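Local coordinates for protein cycloalternan-forming enzyme (Listeria monocytogenes serovar 1/2a, PDB 5F7U) that belongs to glycoside hydrolase family 31, combining beta-sandwich domains, a TIM barrel and a carbohydrate-binding module, and binds glycans in several pockets, at residues A[285-289]-A[586-590]; A[254-260]-A[615-620]; A[354-358]-A[590-594]; A[14-18]-A[268-272]; A[303-307]-A[556-561]. The protein carries 1 engineered substitution. All coordinates share one frame. Where two conformers were deposited one is given. Residues are numbered along the deposited sequence.

Interaction 1. Residues A[285-289]-A[586-590]; sequences YLAVP and RSGTS. With GLC (alpha-D-glucopyranose), chain F; GLC (alpha-D-glucopyranose), chain B.
Two carbonyls of 285-289 receive the shortest hydrogen bonds between the segments: S587 OG donates to Y285 O at 2.8 Å, and T589 OG1 donates to A287 O at 2.8 Å. Both hydroxyls sit on t rotamers. Between them lies a single parallel beta bridge, L286 with G588, CA to CA 4.7 Å. It is made by G588 N to Y285 O and A287 N to G588 O, each 3.2 Å. The segments run the same way, 12° apart end to end. L286 to V288 are extended, and G588 is almost fully stretched (phi 171°, psi -177°). The bridge joins the galactose mutarotase-like beta domain to the loop after TIM-barrel strand 584-585. L286 CA to G588 O (3.3 Å) adds a CA-H...O contact.

R586 leads to the glycan pocket: its NH1 donates to O3 of GLC chain F at 2.8 Å and weakly to O2 of GLC chain B at 3.0 Å. E540 holds R586 NE in a salt bridge. With chi1 p and chi2 and chi3 t, the arginine extends past Y285. Y285 is m at chi1, and its OH bonds to Q278 and D602.

V288, t at chi1, brings CG1 to 4.3 Å from S590 CB. P289 turns a corner, with CD 4.1 Å from T589 OG1. At the sugar end R586 CD lies over the Y285 ring face, 4.0 Å from its centroid.

Interaction 2. Residues A[254-260]-A[615-620]; sequences GERYDTI and KAGLSA
This is a buried loop-on-helix contact between two domains. The loop 254-260 leaves strand 250-254 of the galactose mutarotase-like beta domain. It lies across helix 607-622, which follows the sixth strand of the TIM barrel. The loop is extended at E255 and R256 and bends at Y257 and D258. The closest backbone approaches are E255 to A620, CA to CA 4.4 Å, and R256 to A616, 4.8 Å.

S619 anchors the loop. With chi1 p, its OG accepts from R256 N at 2.8 Å and stays close to its own helix, 2.7 Å from K615 O. K615 is m at chi1 and extended beyond. Its NZ reaches D258 O at 3.3 Å, and a water links this NZ (2.9 Å) to Y257 O (2.7 Å).

Small residues let the backbones come close. A616 CA is 3.2 Å from R256 O, and A620 CA is 3.5 Å from G254 O, both CA-H...O contacts. I260, p at chi1, sets CG2 4.0 Å from L618 CB and 3.9 Å from K615 CB. E255 is t at chi1 and chi2, with CG 3.6 Å from A616 CB; its carboxylate goes on to W628.

Y257 is m at chi1, and its OH bonds to S600 O in the barrel. One face of its ring receives A616 CB, 3.9 Å from the centroid.

Interaction 3. Residues A[354-358]-A[590-594]; sequences TGKTT and SGAQK
Three hydrogen bonds carry the contact. Q593 has its CA-to-CB bond toward the other segment, with chi1 p and chi2 m. Q593 NE2 donates to both T354 OG1 (2.9 Å) and G355 O (2.7 Å). Q593 OE1 turns back and takes a weak bond from G591 N at 3.1 Å. At the far end T358 OG1, chi1 m, donates to K594 O at 2.6 Å. T354 OG1, chi1 p, is also bonded to Y350 in its own helix.

CA-H...O contacts fill the space between. T357 CA is 3.3 Å from Q593 O, G591 CA 3.4 Å from T354 O, and K594 CA 3.5 Å from K356 O. The T357 and K594 CA atoms are 4.5 Å apart.

Packing depends on G355, with phi 121°. A CB there would clash with K594 CD at 2.5 Å. K594 lies along this backbone, CD to G355 CA 3.9 Å. T354 CG2 rests 4.2 Å from S590 CB.

Helix 343-354 ends here, and the chain goes on to the first barrel strand, 367-369. Its partner is a loop with a short 3-10 turn, 592-594. That loop joins the fifth and sixth parallel strands of the TIM barrel.

Interaction 4. Residues A[14-18]-A[268-272]; sequences DDDLY and ETYVY
Three tyrosines interlock. Y18, chi1 m, sets its ring against Y270 and Y272, both chi1 t, which meet it from directions about 75° apart. Its edge meets the face of Y272: centroids 5.1 Å, planes at 89°. Its own face receives the edge of Y270 in an offset edge-to-face pair: centroids 5.5 Å, planes at 88°. L17 fills the next hollow. Its CB sits over the Y270 ring face, 3.6 Å from the centroid, and its CD2 touches E268 CG at 3.8 Å.

The backbones stay apart; L17 and Y270 are nearest, CA to CA 8.0 Å. L17 N donates to Y270 OH at 3.1 Å. D16 OD2 accepts from Y18 N at 2.9 Å, an Asx turn that shapes the loop, while D16 OD1 accepts from W543 NE1. Waters bridge D15 O to Y270 OH, D16 OD2 to Y272 OH, and Y18 OH to Y270 O.

This aromatic cluster seats a loop of the N-terminal E-set-like domain on the galactose mutarotase-like beta domain, beside strand 266-269.

Interaction 5. Residues A[303-307]-A[556-561]; sequences SDFHS and QEMRNR
A loop of the galactose mutarotase-like beta domain packs on helix 555-577, which follows the fourth strand of the TIM barrel. F305 CA lies 4.5 Å from E557 CA. An ST turn shapes the loop: S303 OG, on a t rotamer, accepts from F305 N at 3.2 Å.

D304, chi1 m, points at the helix and forms a two-pronged salt bridge with R561. R561 NE donates to D304 OD2 and R561 NH2 to D304 OD1, each at 2.9 Å. R561 curls to do this, with chi1 t and chi2 and chi3 p. Its NH2 also bonds S590 O. F305, chi1 m, turns its ring end to the helix, with CE1 3.8 Å from Q556 CB. E557 is t at chi1 and chi2. Its CG lies over the ring face, 3.9 Å from the F305 centroid. N560, chi1 m, has its CA-to-CB bond toward the loop; its ND2 bonds T269 O and its OD1 bonds V271 N.

Waters finish the joint. One bridges D304 N (2.9 Å) and E557 OE2 (3.0 Å). Another bridges H306 N (2.9 Å) and Q556 O (2.7 Å). A third sits in an opened helical turn, where Q556 O is 5.2 Å from N560 N. It donates to Q556 O and D304 O, each at 2.7 Å, and accepts from N560 N at 2.9 Å.

Overall arrangement
From the N terminus, interaction 4 closes first, bringing 268-272 back to 14-18 and joining the N-terminal domain to the mutarotase-like beta domain. Interaction 2 opens at 254-260, before that closure, so the two cross. Its long loop ends at 615-620 on the barrel, and interactions 1, 3 and 5 all lie within it. Interaction 5 also lies within interaction 1 and crosses interaction 3. Interactions 1, 2 and 5 join the mutarotase-like beta domain to the barrel. Interaction 3 joins the end of helix 343-354 to the barrel loop between strands 584-585 and 597-599. Interactions 1 and 3 share S590, whose O meets R561 NH2 of interaction 5. L286 O bonds E255 N, linking interactions 1 and 2.

Interaction 1. Residues A[285-289]-A[586-590]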
# COMPACT_ATOMS: atom_id res chain seq x y z
N TYR A 285 -2.88 -4.20 -11.40
CA TYR A 285 -3.74 -3.11 -11.82
C TYR A 285 -3.07 -1.76 -11.62
O TYR A 285 -3.51 -0.77 -12.19
CB TYR A 285 -4.99 -3.07 -10.94
CG TYR A 285 -5.73 -4.37 -10.75
CD1 TYR A 285 -6.70 -4.77 -11.67
CD2 TYR A 285 -5.51 -5.16 -9.59
CE1 TYR A 285 -7.43 -5.94 -11.48
CE2 TYR A 285 -6.23 -6.33 -9.39
CZ TYR A 285 -7.17 -6.71 -10.34
OH TYR A 285 -7.87 -7.84 -10.13
N LEU A 286 -2.04 -1.72 -10.78
CA LEU A 286 -1.51 -0.44 -10.30
C LEU A 286 0.01 -0.55 -10.35
O LEU A 286 0.62 -1.18 -9.49
CB LEU A 286 -2.04 -0.15 -8.88
CG LEU A 286 -2.03 1.31 -8.39
CD1 LEU A 286 -2.69 1.33 -7.01
CD2 LEU A 286 -0.63 1.88 -8.32
N ALA A 287 0.59 0.03 -11.40
CA ALA A 287 2.02 -0.14 -11.71
C ALA A 287 2.68 1.21 -11.68
O ALA A 287 2.21 2.15 -12.33
CB ALA A 287 2.18 -0.76 -13.10
N VAL A 288 3.79 1.30 -10.95
CA VAL A 288 4.44 2.61 -10.71
C VAL A 288 5.93 2.42 -10.96
O VAL A 288 6.51 1.51 -10.40
CB VAL A 288 4.22 3.06 -9.24
CG1 VAL A 288 4.96 4.37 -8.99
CG2 VAL A 288 2.72 3.19 -8.91
N PRO A 289 6.56 3.27 -11.80
CA PRO A 289 7.99 3.08 -12.08
C PRO A 289 8.88 3.75 -11.01
O PRO A 289 9.68 4.62 -11.32
CB PRO A 289 8.15 3.76 -13.46
CG PRO A 289 7.15 4.90 -13.39
CD PRO A 289 5.97 4.37 -12.59
N ARG A 586 -9.19 0.70 -8.25
CA ARG A 586 -8.17 -0.36 -8.26
C ARG A 586 -6.95 -0.09 -9.12
O ARG A 586 -5.89 -0.66 -8.85
CB ARG A 586 -8.75 -1.73 -8.61
CG ARG A 586 -9.28 -1.83 -10.01
CD ARG A 586 -9.73 -3.24 -10.33
NE ARG A 586 -9.87 -3.31 -11.78
CZ ARG A 586 -10.62 -4.18 -12.44
NH1 ARG A 586 -11.34 -5.12 -11.78
NH2 ARG A 586 -10.64 -4.13 -13.76
N SER A 587 -7.09 0.78 -10.12
CA SER A 587 -6.05 0.92 -11.14
C SER A 587 -5.40 2.28 -11.13
O SER A 587 -6.07 3.28 -10.87
CB SER A 587 -6.63 0.68 -12.54
OG SER A 587 -5.56 0.64 -13.49
N GLY A 588 -4.11 2.33 -11.47
CA GLY A 588 -3.47 3.64 -11.64
C GLY A 588 -1.97 3.55 -11.80
O GLY A 588 -1.39 2.46 -11.86
N THR A 589 -1.34 4.72 -11.89
CA THR A 589 0.12 4.78 -11.96
C THR A 589 0.62 5.86 -11.00
O THR A 589 -0.10 6.23 -10.07
CB THR A 589 0.61 4.92 -13.43
OG1 THR A 589 2.03 4.72 -13.47
CG2 THR A 589 0.21 6.26 -14.01
N SER A 590 1.85 6.35 -11.18
CA SER A 590 2.36 7.44 -10.33
C SER A 590 1.36 8.60 -10.28
O SER A 590 0.80 9.01 -11.31
CB SER A 590 3.69 7.97 -10.87
OG SER A 590 3.51 8.53 -12.15
C1 GLC F . -14.40 -9.75 -14.66
C2 GLC F . -13.89 -8.30 -14.79
C3 GLC F . -13.62 -7.68 -13.41
C4 GLC F . -14.89 -7.71 -12.54
C5 GLC F . -15.37 -9.18 -12.47
C6 GLC F . -16.68 -9.36 -11.72
O1 GLC F . -13.34 -10.61 -14.23
O2 GLC F . -12.69 -8.30 -15.56
O3 GLC F . -13.13 -6.36 -13.58
O4 GLC F . -14.63 -7.25 -11.19
O5 GLC F . -15.51 -9.83 -13.75
O6 GLC F . -16.29 -9.94 -10.48
C1 GLC B . -14.96 -5.87 -10.91
C2 GLC B . -14.48 -5.50 -9.49
C3 GLC B . -15.30 -6.18 -8.37
C4 GLC B . -16.80 -5.93 -8.59
C5 GLC B . -17.20 -6.15 -10.06
C6 GLC B . -18.64 -5.76 -10.35
O2 GLC B . -13.06 -5.68 -9.37
O3 GLC B . -14.93 -5.69 -7.07
O4 GLC B . -17.57 -6.81 -7.75
O5 GLC B . -16.34 -5.48 -11.00
O6 GLC B . -18.90 -6.21 -11.70

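Interaction 2. Residues A[254-260]-A[615-620]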
# COMPACT_ATOMS: atom_id res chain seq x y z
N GLY A 254 4.91 -0.04 -7.46
CA GLY A 254 3.45 -0.10 -7.46
C GLY A 254 2.94 -1.19 -6.54
O GLY A 254 3.50 -1.42 -5.47
N GLU A 255 1.84 -1.81 -6.95
CA GLU A 255 1.17 -2.83 -6.14
C GLU A 255 1.55 -4.19 -6.74
O GLU A 255 1.25 -4.47 -7.91
CB GLU A 255 -0.33 -2.57 -6.18
CG GLU A 255 -1.13 -3.59 -5.38
CD GLU A 255 -2.62 -3.30 -5.46
OE1 GLU A 255 -3.06 -2.88 -6.56
OE2 GLU A 255 -3.31 -3.48 -4.44
N ARG A 256 2.26 -5.00 -5.97
CA ARG A 256 2.82 -6.27 -6.48
C ARG A 256 2.36 -7.42 -5.60
O ARG A 256 2.36 -7.30 -4.37
CB ARG A 256 4.35 -6.19 -6.54
CG ARG A 256 4.88 -5.05 -7.43
CD ARG A 256 4.58 -5.34 -8.90
NE ARG A 256 4.78 -4.19 -9.77
CZ ARG A 256 4.69 -4.25 -11.09
NH1 ARG A 256 4.46 -5.41 -11.71
NH2 ARG A 256 4.88 -3.15 -11.80
N TYR A 257 1.96 -8.53 -6.24
CA TYR A 257 1.27 -9.63 -5.55
C TYR A 257 2.16 -10.84 -5.32
O TYR A 257 1.79 -11.76 -4.55
CB TYR A 257 0.04 -10.04 -6.39
CG TYR A 257 -1.03 -8.98 -6.49
CD1 TYR A 257 -0.87 -7.86 -7.34
CD2 TYR A 257 -2.21 -9.10 -5.77
CE1 TYR A 257 -1.86 -6.88 -7.46
CE2 TYR A 257 -3.22 -8.12 -5.86
CZ TYR A 257 -3.02 -7.02 -6.71
OH TYR A 257 -3.99 -6.07 -6.83
N ASP A 258 3.29 -10.87 -6.03
CA ASP A 258 4.16 -12.03 -6.04
C ASP A 258 5.20 -12.05 -4.92
O ASP A 258 5.44 -13.10 -4.31
CB ASP A 258 4.82 -12.23 -7.43
CG ASP A 258 5.57 -10.99 -7.97
OD1 ASP A 258 5.48 -9.87 -7.43
OD2 ASP A 258 6.29 -11.17 -9.00
N THR A 259 5.80 -10.89 -4.67
CA THR A 259 6.86 -10.73 -3.69
C THR A 259 6.96 -9.26 -3.31
O THR A 259 6.61 -8.39 -4.09
CB THR A 259 8.21 -11.24 -4.23
OG1 THR A 259 9.21 -11.11 -3.20
CG2 THR A 259 8.63 -10.51 -5.52
N ILE A 260 7.42 -8.99 -2.09
CA ILE A 260 7.73 -7.60 -1.70
C ILE A 260 9.14 -7.14 -2.10
O ILE A 260 9.41 -5.94 -2.15
CB ILE A 260 7.40 -7.31 -0.21
CG1 ILE A 260 8.20 -8.19 0.75
CG2 ILE A 260 5.89 -7.45 0.02
CD1 ILE A 260 9.52 -7.60 1.20
N LYS A 615 1.16 -8.78 0.42
CA LYS A 615 2.26 -8.30 -0.44
C LYS A 615 1.86 -7.07 -1.26
O LYS A 615 2.65 -6.09 -1.38
CB LYS A 615 2.76 -9.43 -1.35
CG LYS A 615 3.40 -10.56 -0.53
CD LYS A 615 3.74 -11.74 -1.43
CE LYS A 615 3.98 -12.99 -0.60
NZ LYS A 615 4.27 -14.19 -1.48
N ALA A 616 0.63 -7.10 -1.76
CA ALA A 616 0.10 -5.99 -2.56
C ALA A 616 0.02 -4.71 -1.72
O ALA A 616 0.40 -3.64 -2.20
CB ALA A 616 -1.27 -6.36 -3.12
N GLY A 617 -0.47 -4.81 -0.48
CA GLY A 617 -0.56 -3.63 0.40
C GLY A 617 0.81 -3.08 0.80
O GLY A 617 1.01 -1.86 0.84
N LEU A 618 1.75 -3.98 1.06
CA LEU A 618 3.08 -3.56 1.49
C LEU A 618 3.89 -2.92 0.35
O LEU A 618 4.59 -1.93 0.56
CB LEU A 618 3.86 -4.74 2.11
CG LEU A 618 3.25 -5.29 3.41
CD1 LEU A 618 4.02 -6.52 3.90
CD2 LEU A 618 3.14 -4.22 4.52
N SER A 619 3.80 -3.49 -0.84
CA SER A 619 4.45 -2.88 -2.00
C SER A 619 3.77 -1.53 -2.39
O SER A 619 4.47 -0.54 -2.68
CB SER A 619 4.45 -3.87 -3.18
OG SER A 619 3.15 -4.34 -3.42
N ALA A 620 2.44 -1.49 -2.36
CA ALA A 620 1.72 -0.24 -2.66
C ALA A 620 2.13 0.87 -1.68
O ALA A 620 2.35 2.01 -2.10
CB ALA A 620 0.21 -0.45 -2.64
O HOH W 1 2.23 -14.26 -3.50

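Interaction 3. Residues A[354-358]-A[590-594]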
# COMPACT_ATOMS: atom_id res chain seq x y z
N THR A 354 5.47 13.57 -7.43
CA THR A 354 4.32 12.96 -8.12
C THR A 354 2.98 13.24 -7.46
O THR A 354 1.93 12.88 -8.02
CB THR A 354 4.46 11.42 -8.25
OG1 THR A 354 4.46 10.83 -6.94
CG2 THR A 354 5.76 11.07 -8.98
N GLY A 355 3.00 13.86 -6.28
CA GLY A 355 1.75 14.25 -5.61
C GLY A 355 1.58 13.62 -4.25
O GLY A 355 1.89 12.45 -4.04
N LYS A 356 1.09 14.43 -3.32
CA LYS A 356 0.78 13.93 -1.99
C LYS A 356 -0.54 13.19 -1.99
O LYS A 356 -1.44 13.49 -2.78
CB LYS A 356 0.66 15.10 -0.99
CG LYS A 356 1.87 16.01 -0.93
CD LYS A 356 3.03 15.30 -0.27
CE LYS A 356 4.34 15.97 -0.69
NZ LYS A 356 5.40 15.44 0.19
N THR A 357 -0.66 12.23 -1.07
CA THR A 357 -1.95 11.66 -0.76
C THR A 357 -2.90 12.77 -0.29
O THR A 357 -2.50 13.63 0.50
CB THR A 357 -1.79 10.62 0.37
OG1 THR A 357 -1.19 9.45 -0.20
CG2 THR A 357 -3.12 10.20 0.94
N THR A 358 -4.14 12.74 -0.77
CA THR A 358 -5.15 13.69 -0.28
C THR A 358 -5.83 13.11 0.97
O THR A 358 -6.42 12.03 0.90
CB THR A 358 -6.22 13.95 -1.37
OG1 THR A 358 -5.57 14.47 -2.52
CG2 THR A 358 -7.29 14.94 -0.88
N SER A 590 1.85 6.35 -11.18
CA SER A 590 2.36 7.44 -10.33
C SER A 590 1.36 8.60 -10.28
O SER A 590 0.80 9.01 -11.31
CB SER A 590 3.69 7.97 -10.87
OG SER A 590 3.51 8.53 -12.15
N GLY A 591 1.11 9.10 -9.07
CA GLY A 591 0.09 10.14 -8.82
C GLY A 591 -1.26 9.58 -8.40
O GLY A 591 -2.12 10.33 -7.93
N ALA A 592 -1.46 8.26 -8.54
CA ALA A 592 -2.72 7.63 -8.09
C ALA A 592 -3.06 8.05 -6.66
O ALA A 592 -4.23 8.24 -6.32
CB ALA A 592 -2.60 6.12 -8.15
N GLN A 593 -2.03 8.20 -5.84
CA GLN A 593 -2.22 8.51 -4.42
C GLN A 593 -2.98 9.80 -4.14
O GLN A 593 -3.54 9.94 -3.06
CB GLN A 593 -0.85 8.51 -3.70
CG GLN A 593 0.06 9.66 -4.13
CD GLN A 593 0.98 9.32 -5.30
OE1 GLN A 593 0.76 8.36 -6.05
NE2 GLN A 593 2.03 10.11 -5.46
N LYS A 594 -3.03 10.72 -5.10
CA LYS A 594 -3.77 11.99 -4.89
C LYS A 594 -5.28 11.77 -4.80
O LYS A 594 -6.00 12.65 -4.33
CB LYS A 594 -3.49 12.98 -6.03
CG LYS A 594 -2.03 13.42 -6.11
CD LYS A 594 -1.82 14.54 -7.13
CE LYS A 594 -1.57 14.02 -8.52
NZ LYS A 594 -1.60 15.22 -9.43

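Interaction 4. Residues A[14-18]-A[268-272]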
# COMPACT_ATOMS: atom_id res chain seq x y z
N ASP A 14 -3.35 -5.25 -30.86
CA ASP A 14 -3.81 -4.36 -29.80
C ASP A 14 -2.65 -3.80 -28.97
O ASP A 14 -2.88 -3.13 -27.95
CB ASP A 14 -4.80 -5.10 -28.89
CG ASP A 14 -6.09 -5.44 -29.61
OD1 ASP A 14 -6.61 -4.59 -30.36
OD2 ASP A 14 -6.60 -6.57 -29.42
N ASP A 15 -1.42 -4.08 -29.40
CA ASP A 15 -0.20 -3.69 -28.67
C ASP A 15 -0.16 -4.27 -27.24
O ASP A 15 0.41 -3.68 -26.32
CB ASP A 15 -0.07 -2.15 -28.63
CG ASP A 15 1.35 -1.68 -28.37
OD1 ASP A 15 2.29 -2.26 -28.93
OD2 ASP A 15 1.49 -0.73 -27.59
N ASP A 16 -0.77 -5.44 -27.05
CA ASP A 16 -0.81 -6.04 -25.72
C ASP A 16 0.60 -6.49 -25.34
O ASP A 16 1.34 -7.02 -26.19
CB ASP A 16 -1.80 -7.21 -25.72
CG ASP A 16 -2.11 -7.69 -24.32
OD1 ASP A 16 -3.00 -7.15 -23.64
OD2 ASP A 16 -1.43 -8.62 -23.87
N LEU A 17 0.99 -6.26 -24.08
CA LEU A 17 2.33 -6.68 -23.64
C LEU A 17 2.46 -8.21 -23.61
O LEU A 17 3.55 -8.73 -23.83
CB LEU A 17 2.66 -6.14 -22.23
CG LEU A 17 4.09 -6.34 -21.69
CD1 LEU A 17 5.12 -5.66 -22.60
CD2 LEU A 17 4.20 -5.83 -20.27
N TYR A 18 1.37 -8.89 -23.29
CA TYR A 18 1.45 -10.30 -22.89
C TYR A 18 1.08 -11.25 -24.01
O TYR A 18 1.49 -12.42 -23.99
CB TYR A 18 0.57 -10.54 -21.67
CG TYR A 18 0.98 -9.72 -20.45
CD1 TYR A 18 2.25 -9.88 -19.87
CD2 TYR A 18 0.10 -8.80 -19.87
CE1 TYR A 18 2.63 -9.13 -18.76
CE2 TYR A 18 0.46 -8.06 -18.76
CZ TYR A 18 1.73 -8.21 -18.22
OH TYR A 18 2.10 -7.48 -17.13
N GLU A 268 7.44 -5.41 -14.91
CA GLU A 268 6.82 -4.63 -15.99
C GLU A 268 5.98 -3.52 -15.39
O GLU A 268 5.09 -3.80 -14.58
CB GLU A 268 5.89 -5.52 -16.83
CG GLU A 268 6.51 -6.79 -17.36
CD GLU A 268 7.71 -6.58 -18.28
OE1 GLU A 268 7.90 -5.49 -18.88
OE2 GLU A 268 8.48 -7.55 -18.44
N THR A 269 6.25 -2.28 -15.81
CA THR A 269 5.42 -1.16 -15.43
C THR A 269 4.29 -1.08 -16.46
O THR A 269 4.40 -0.43 -17.50
CB THR A 269 6.21 0.16 -15.38
OG1 THR A 269 7.43 -0.06 -14.65
CG2 THR A 269 5.38 1.24 -14.65
N TYR A 270 3.22 -1.79 -16.18
CA TYR A 270 2.17 -2.00 -17.17
C TYR A 270 0.89 -2.34 -16.42
O TYR A 270 0.80 -3.41 -15.79
CB TYR A 270 2.55 -3.19 -18.06
CG TYR A 270 1.66 -3.40 -19.26
CD1 TYR A 270 1.78 -2.59 -20.42
CD2 TYR A 270 0.74 -4.46 -19.29
CE1 TYR A 270 0.99 -2.81 -21.54
CE2 TYR A 270 -0.05 -4.69 -20.40
CZ TYR A 270 0.07 -3.87 -21.52
OH TYR A 270 -0.72 -4.13 -22.61
N VAL A 271 -0.09 -1.45 -16.49
CA VAL A 271 -1.36 -1.73 -15.82
C VAL A 271 -2.12 -2.82 -16.57
O VAL A 271 -2.13 -2.86 -17.81
CB VAL A 271 -2.25 -0.46 -15.65
CG1 VAL A 271 -1.52 0.61 -14.82
CG2 VAL A 271 -2.74 0.10 -16.99
N TYR A 272 -2.75 -3.72 -15.81
CA TYR A 272 -3.46 -4.82 -16.44
C TYR A 272 -4.55 -5.33 -15.52
O TYR A 272 -4.37 -5.34 -14.30
CB TYR A 272 -2.49 -5.95 -16.83
CG TYR A 272 -3.05 -6.92 -17.82
CD1 TYR A 272 -3.00 -6.67 -19.20
CD2 TYR A 272 -3.64 -8.09 -17.38
CE1 TYR A 272 -3.53 -7.60 -20.11
CE2 TYR A 272 -4.18 -9.00 -18.25
CZ TYR A 272 -4.12 -8.76 -19.61
OH TYR A 272 -4.68 -9.73 -20.41
O HOH W 2 -0.83 -2.13 -24.39
O HOH W 3 -3.20 -10.41 -22.51
O HOH W 4 0.66 -6.12 -15.22

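Interaction 5. Residues A[303-307]-A[556-561]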
# COMPACT_ATOMS: atom_id res chain seq x y z
N SER A 303 8.08 8.79 -16.50
CA SER A 303 7.43 8.59 -17.79
C SER A 303 6.24 7.68 -17.61
O SER A 303 6.29 6.74 -16.82
CB SER A 303 8.39 7.88 -18.76
OG SER A 303 7.77 7.74 -20.04
N ASP A 304 5.20 7.94 -18.39
CA ASP A 304 4.04 7.06 -18.40
C ASP A 304 4.17 5.91 -19.38
O ASP A 304 3.34 5.00 -19.35
CB ASP A 304 2.76 7.87 -18.70
CG ASP A 304 2.39 8.80 -17.56
OD1 ASP A 304 2.71 8.46 -16.40
OD2 ASP A 304 1.76 9.85 -17.83
N PHE A 305 5.20 5.92 -20.24
CA PHE A 305 5.42 4.76 -21.14
C PHE A 305 5.73 3.50 -20.33
O PHE A 305 6.23 3.58 -19.21
CB PHE A 305 6.57 5.02 -22.12
CG PHE A 305 6.24 6.00 -23.22
CD1 PHE A 305 5.51 5.60 -24.34
CD2 PHE A 305 6.70 7.32 -23.16
CE1 PHE A 305 5.22 6.51 -25.36
CE2 PHE A 305 6.43 8.22 -24.19
CZ PHE A 305 5.68 7.82 -25.29
N HIS A 306 5.41 2.34 -20.90
CA HIS A 306 5.84 1.07 -20.30
C HIS A 306 7.36 1.04 -20.10
O HIS A 306 8.13 1.46 -20.97
CB HIS A 306 5.40 -0.08 -21.20
CG HIS A 306 6.13 -1.36 -20.92
ND1 HIS A 306 7.10 -1.85 -21.76
CD2 HIS A 306 6.04 -2.23 -19.89
CE1 HIS A 306 7.57 -2.98 -21.26
NE2 HIS A 306 6.94 -3.23 -20.12
N SER A 307 7.77 0.55 -18.94
CA SER A 307 9.17 0.28 -18.66
C SER A 307 9.29 -1.14 -18.08
O SER A 307 8.32 -1.70 -17.52
CB SER A 307 9.76 1.31 -17.68
OG SER A 307 8.98 1.41 -16.49
N GLN A 556 0.55 4.03 -26.36
CA GLN A 556 1.71 3.58 -25.57
C GLN A 556 1.92 4.44 -24.34
O GLN A 556 2.20 3.93 -23.26
CB GLN A 556 2.98 3.60 -26.40
CG GLN A 556 3.04 2.46 -27.38
CD GLN A 556 4.15 2.68 -28.37
OE1 GLN A 556 4.02 3.50 -29.28
NE2 GLN A 556 5.26 1.97 -28.20
N GLU A 557 1.80 5.75 -24.53
CA GLU A 557 2.03 6.69 -23.45
C GLU A 557 0.87 6.72 -22.48
O GLU A 557 1.05 6.91 -21.27
CB GLU A 557 2.27 8.09 -24.02
CG GLU A 557 2.97 8.99 -23.01
CD GLU A 557 3.51 10.26 -23.60
OE1 GLU A 557 3.25 10.57 -24.78
OE2 GLU A 557 4.20 10.98 -22.85
N MET A 558 -0.33 6.52 -23.00
CA MET A 558 -1.54 6.73 -22.22
C MET A 558 -2.06 5.52 -21.48
O MET A 558 -2.83 5.70 -20.54
CB MET A 558 -2.65 7.32 -23.09
CG MET A 558 -2.53 8.83 -23.27
SD MET A 558 -2.67 9.78 -21.74
CE MET A 558 -4.29 9.31 -21.12
N ARG A 559 -1.66 4.31 -21.87
CA ARG A 559 -2.20 3.13 -21.18
C ARG A 559 -2.08 3.21 -19.64
O ARG A 559 -3.09 3.03 -18.93
CB ARG A 559 -1.64 1.80 -21.69
CG ARG A 559 -2.26 0.65 -20.89
CD ARG A 559 -1.90 -0.69 -21.42
NE ARG A 559 -2.44 -1.75 -20.56
CZ ARG A 559 -3.62 -2.35 -20.71
NH1 ARG A 559 -4.48 -1.98 -21.68
NH2 ARG A 559 -3.95 -3.32 -19.85
N ASN A 560 -0.88 3.49 -19.12
CA ASN A 560 -0.69 3.52 -17.67
C ASN A 560 -1.34 4.75 -17.02
O ASN A 560 -1.80 4.69 -15.87
CB ASN A 560 0.79 3.45 -17.29
CG ASN A 560 1.42 2.10 -17.63
OD1 ASN A 560 0.72 1.11 -17.88
ND2 ASN A 560 2.75 2.05 -17.60
N ARG A 561 -1.38 5.84 -17.77
CA ARG A 561 -1.90 7.13 -17.29
C ARG A 561 -3.41 7.18 -17.23
O ARG A 561 -3.98 7.79 -16.31
CB ARG A 561 -1.33 8.28 -18.15
CG ARG A 561 -1.84 9.70 -17.81
CD ARG A 561 -1.70 10.07 -16.34
NE ARG A 561 -0.33 9.89 -15.84
CZ ARG A 561 0.01 9.89 -14.56
NH1 ARG A 561 -0.91 10.04 -13.61
NH2 ARG A 561 1.28 9.72 -14.23
O HOH W 5 4.54 4.03 -16.27
O HOH W 6 1.56 3.51 -20.64
O HOH W 7 4.96 10.28 -20.03
O HOH W 8 4.28 2.15 -23.51